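Local coordinates for bubble protein (Penicillium brevicompactum, PDB 1UOY) that may act as a toxin and may recognise a molecule, or part of one, whose surface potential is negative, at residues R25-V35 and W43-C54. Numbering follows the deposited sequence.
Sequences RHFCGCDRTGV and WTEVQDCGSSSC
V35 and Q47 form an antiparallel hydrogen-bonded pair, V35 N giving a nearly straight bond to Q47 O at 3.0 Å. V35 O accepts from V46 N at 2.8 Å and, weakly, from Q47 N; two residues thus face V35, which defines a classic beta bulge. Past the strand ends the pairing gives way to loop bonds: C49 N reaches T33 O from 38° above the carbonyl plane, whereas C54 N meets R32 O on a lone pair, 2.9 Å away. With CG beside the backbone N and the chain extended to NE, R32 also returns NH1 to C54 O at 3.0 Å, while its NH2 salt-bridges D10. SG of C54 lies anti to its backbone N (chi1 -177°), closing the disulfide to C28 and passing 3.9 Å from V35 CG2. V46 CG2 sits over one face of the H26 ring, 4.1 Å from its centroid, a CH-pi contact, and F27 CD2 packs 3.4 Å from W43 CH2, the ring planes at 82°. This is the bulged hairpin of strands 34-39 and 42-48, with 26-28 completing a three-stranded antiparallel sheet and the C28-C54 disulfide tying strand 26-28 to the loop after the hairpin, in a small helix-free protein with four disulfides.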
loop_
_atom_site.group_PDB
_atom_site.type_symbol
_atom_site.label_atom_id
_atom_site.label_comp_id
_atom_site.label_asym_id
_atom_site.label_seq_id
_atom_site.Cartn_x
_atom_site.Cartn_y
_atom_site.Cartn_z
ATOM N N ARG A 25 2.460 -0.365 -9.082
ATOM C CA ARG A 25 3.268 -0.648 -7.875
ATOM C C ARG A 25 2.376 -1.148 -6.750
ATOM O O ARG A 25 1.250 -0.660 -6.527
ATOM C CB ARG A 25 3.936 0.639 -7.375
ATOM C CG ARG A 25 5.135 1.093 -8.198
ATOM C CD ARG A 25 5.646 2.375 -7.558
ATOM N NE ARG A 25 6.765 3.067 -8.227
ATOM C CZ ARG A 25 6.619 3.912 -9.238
ATOM N NH1 ARG A 25 5.456 4.107 -9.848
ATOM N NH2 ARG A 25 7.618 4.766 -9.521
ATOM N N HIS A 26 2.928 -2.091 -5.990
ATOM C CA HIS A 26 2.231 -2.627 -4.822
ATOM C C HIS A 26 2.923 -2.171 -3.560
ATOM O O HIS A 26 4.141 -2.290 -3.409
ATOM C CB HIS A 26 2.258 -4.150 -4.895
ATOM C CG HIS A 26 1.253 -4.682 -5.834
ATOM N ND1 HIS A 26 1.043 -6.032 -5.993
ATOM C CD2 HIS A 26 0.378 -4.052 -6.639
ATOM C CE1 HIS A 26 0.065 -6.206 -6.871
ATOM N NE2 HIS A 26 -0.347 -5.021 -7.281
ATOM N N PHE A 27 2.119 -1.615 -2.669
ATOM C CA PHE A 27 2.563 -1.148 -1.356
ATOM C C PHE A 27 1.777 -1.860 -0.263
ATOM O O PHE A 27 0.863 -2.627 -0.571
ATOM C CB PHE A 27 2.363 0.380 -1.225
ATOM C CG PHE A 27 3.358 1.171 -2.047
ATOM C CD1 PHE A 27 4.615 1.455 -1.534
ATOM C CD2 PHE A 27 3.044 1.603 -3.312
ATOM C CE1 PHE A 27 5.549 2.193 -2.299
ATOM C CE2 PHE A 27 3.963 2.336 -4.091
ATOM C CZ PHE A 27 5.205 2.634 -3.592
ATOM N N CYS A 28 2.160 -1.650 0.994
ATOM C CA CYS A 28 1.432 -2.225 2.113
ATOM C C CYS A 28 0.508 -1.198 2.706
ATOM O O CYS A 28 0.851 -0.007 2.740
ATOM C CB CYS A 28 2.395 -2.636 3.204
ATOM S SG CYS A 28 3.464 -4.007 2.729
ATOM N N GLY A 29 -0.672 -1.630 3.183
ATOM C CA GLY A 29 -1.538 -0.715 3.910
ATOM C C GLY A 29 -0.906 -0.410 5.261
ATOM O O GLY A 29 0.105 -0.997 5.674
ATOM N N CYS A 30 -1.496 0.534 5.967
ATOM C CA CYS A 30 -0.932 0.949 7.230
ATOM C C CYS A 30 -0.840 -0.145 8.283
ATOM O O CYS A 30 0.155 -0.206 9.022
ATOM C CB CYS A 30 -1.652 2.168 7.815
ATOM S SG CYS A 30 -1.924 3.518 6.618
ATOM N N ASP A 31 -1.858 -0.994 8.368
ATOM C CA ASP A 31 -1.780 -2.070 9.344
ATOM C C ASP A 31 -1.163 -3.343 8.847
ATOM O O ASP A 31 -1.097 -4.324 9.579
ATOM C CB ASP A 31 -3.145 -2.335 9.986
ATOM C CG ASP A 31 -4.158 -2.924 9.036
ATOM O OD1 ASP A 31 -3.814 -3.331 7.903
ATOM O OD2 ASP A 31 -5.353 -3.026 9.460
ATOM N N ARG A 32 -0.594 -3.272 7.632
ATOM C CA ARG A 32 0.076 -4.385 6.966
ATOM C C ARG A 32 -0.776 -5.601 6.738
ATOM O O ARG A 32 -0.267 -6.645 6.382
ATOM C CB ARG A 32 1.383 -4.760 7.686
ATOM C CG ARG A 32 2.386 -3.588 7.636
ATOM C CD ARG A 32 3.791 -4.080 8.076
ATOM N NE ARG A 32 4.738 -2.944 8.037
ATOM C CZ ARG A 32 5.373 -2.531 6.938
ATOM N NH1 ARG A 32 5.206 -3.162 5.774
ATOM N NH2 ARG A 32 6.108 -1.414 6.985
ATOM N N THR A 33 -2.093 -5.462 6.841
ATOM C CA THR A 33 -2.967 -6.610 6.584
ATOM C C THR A 33 -3.388 -6.730 5.141
ATOM O O THR A 33 -4.093 -7.669 4.790
ATOM C CB THR A 33 -4.268 -6.641 7.447
ATOM O OG1 THR A 33 -5.096 -5.522 7.093
ATOM C CG2 THR A 33 -3.928 -6.621 8.945
ATOM N N GLY A 34 -2.890 -5.817 4.292
ATOM C CA GLY A 34 -3.218 -5.903 2.896
ATOM C C GLY A 34 -2.180 -5.243 2.009
ATOM O O GLY A 34 -1.435 -4.391 2.441
ATOM N N VAL A 35 -2.150 -5.721 0.786
ATOM C CA VAL A 35 -1.340 -5.163 -0.281
ATOM C C VAL A 35 -2.239 -4.230 -1.050
ATOM O O VAL A 35 -3.389 -4.616 -1.410
ATOM C CB VAL A 35 -0.878 -6.241 -1.217
ATOM C CG1 VAL A 35 -0.060 -5.613 -2.374
ATOM C CG2 VAL A 35 0.002 -7.232 -0.434
ATOM N N TRP A 43 -5.753 4.170 -3.350
ATOM C CA TRP A 43 -5.037 2.947 -2.944
ATOM C C TRP A 43 -6.075 1.880 -2.650
ATOM O O TRP A 43 -6.890 2.009 -1.758
ATOM C CB TRP A 43 -4.145 3.188 -1.721
ATOM C CG TRP A 43 -2.956 4.007 -2.093
ATOM C CD1 TRP A 43 -2.721 5.323 -1.750
ATOM C CD2 TRP A 43 -1.871 3.599 -2.914
ATOM N NE1 TRP A 43 -1.559 5.744 -2.318
ATOM C CE2 TRP A 43 -1.013 4.713 -3.041
ATOM C CE3 TRP A 43 -1.532 2.404 -3.568
ATOM C CZ2 TRP A 43 0.147 4.677 -3.802
ATOM C CZ3 TRP A 43 -0.359 2.373 -4.355
ATOM C CH2 TRP A 43 0.448 3.510 -4.455
ATOM N N THR A 44 -6.034 0.792 -3.395
ATOM C CA THR A 44 -7.080 -0.239 -3.354
ATOM C C THR A 44 -6.458 -1.539 -2.961
ATOM O O THR A 44 -5.427 -1.949 -3.525
ATOM C CB THR A 44 -7.663 -0.327 -4.785
ATOM O OG1 THR A 44 -8.220 0.944 -5.146
ATOM C CG2 THR A 44 -8.782 -1.349 -4.896
ATOM N N GLU A 45 -7.085 -2.217 -2.012
ATOM C CA GLU A 45 -6.522 -3.498 -1.562
ATOM C C GLU A 45 -6.687 -4.563 -2.643
ATOM O O GLU A 45 -7.815 -4.794 -3.117
ATOM C CB GLU A 45 -7.188 -3.953 -0.260
ATOM C CG GLU A 45 -6.549 -5.225 0.303
ATOM C CD GLU A 45 -7.025 -5.534 1.689
ATOM O OE1 GLU A 45 -7.930 -6.390 1.824
ATOM O OE2 GLU A 45 -6.521 -4.903 2.638
ATOM N N VAL A 46 -5.550 -5.128 -3.048
ATOM C CA VAL A 46 -5.532 -6.191 -4.070
ATOM C C VAL A 46 -5.265 -7.579 -3.506
ATOM O O VAL A 46 -5.458 -8.594 -4.212
ATOM C CB VAL A 46 -4.543 -5.879 -5.226
ATOM C CG1 VAL A 46 -5.030 -4.642 -6.008
ATOM C CG2 VAL A 46 -3.148 -5.682 -4.707
ATOM N N GLN A 47 -4.849 -7.644 -2.242
ATOM C CA GLN A 47 -4.688 -8.924 -1.584
ATOM C C GLN A 47 -4.862 -8.683 -0.112
ATOM O O GLN A 47 -4.327 -7.720 0.457
ATOM C CB GLN A 47 -3.324 -9.550 -1.823
ATOM C CG GLN A 47 -3.228 -10.968 -1.179
ATOM C CD GLN A 47 -1.873 -11.647 -1.438
ATOM O OE1 GLN A 47 -1.081 -11.228 -2.299
ATOM N NE2 GLN A 47 -1.609 -12.710 -0.701
ATOM N N ASP A 48 -5.674 -9.524 0.518
ATOM C CA ASP A 48 -5.873 -9.450 1.955
ATOM C C ASP A 48 -4.917 -10.427 2.608
ATOM O O ASP A 48 -5.073 -11.652 2.451
ATOM C CB ASP A 48 -7.315 -9.860 2.296
ATOM C CG ASP A 48 -7.712 -9.539 3.706
ATOM O OD1 ASP A 48 -6.836 -9.203 4.544
ATOM O OD2 ASP A 48 -8.936 -9.634 4.033
ATOM N N CYS A 49 -3.912 -9.912 3.317
ATOM C CA CYS A 49 -2.968 -10.757 4.011
ATOM C C CYS A 49 -3.580 -11.412 5.229
ATOM O O CYS A 49 -3.058 -12.396 5.722
ATOM C CB CYS A 49 -1.732 -9.923 4.431
ATOM S SG CYS A 49 -0.891 -9.066 3.079
ATOM N N GLY A 50 -4.693 -10.844 5.692
ATOM C CA GLY A 50 -5.367 -11.376 6.884
ATOM C C GLY A 50 -4.661 -10.829 8.098
ATOM O O GLY A 50 -5.145 -9.872 8.713
ATOM N N SER A 51 -3.535 -11.448 8.423
ATOM C CA SER A 51 -2.679 -10.945 9.500
ATOM C C SER A 51 -1.792 -9.792 8.938
ATOM O O SER A 51 -1.739 -9.534 7.705
ATOM C CB SER A 51 -1.817 -12.070 10.023
ATOM O OG SER A 51 -1.054 -12.604 8.926
ATOM N N SER A 52 -1.114 -9.111 9.857
ATOM C CA SER A 52 -0.311 -7.914 9.551
ATOM C C SER A 52 1.052 -8.243 8.974
ATOM O O SER A 52 2.042 -7.762 9.483
ATOM C CB SER A 52 -0.149 -7.090 10.839
ATOM O OG SER A 52 0.308 -7.918 11.909
ATOM N N SER A 53 1.082 -9.058 7.922
ATOM C CA SER A 53 2.342 -9.553 7.405
ATOM C C SER A 53 2.947 -8.888 6.194
ATOM O O SER A 53 4.058 -9.257 5.774
ATOM C CB SER A 53 2.185 -11.047 7.094
ATOM O OG SER A 53 1.335 -11.195 5.954
ATOM N N CYS A 54 2.249 -7.925 5.605
ATOM C CA CYS A 54 2.763 -7.321 4.356
ATOM C C CYS A 54 4.128 -6.659 4.515
ATOM O O CYS A 54 4.397 -6.045 5.552
ATOM C CB CYS A 54 1.741 -6.289 3.869
ATOM S SG CYS A 54 2.140 -5.491 2.272
#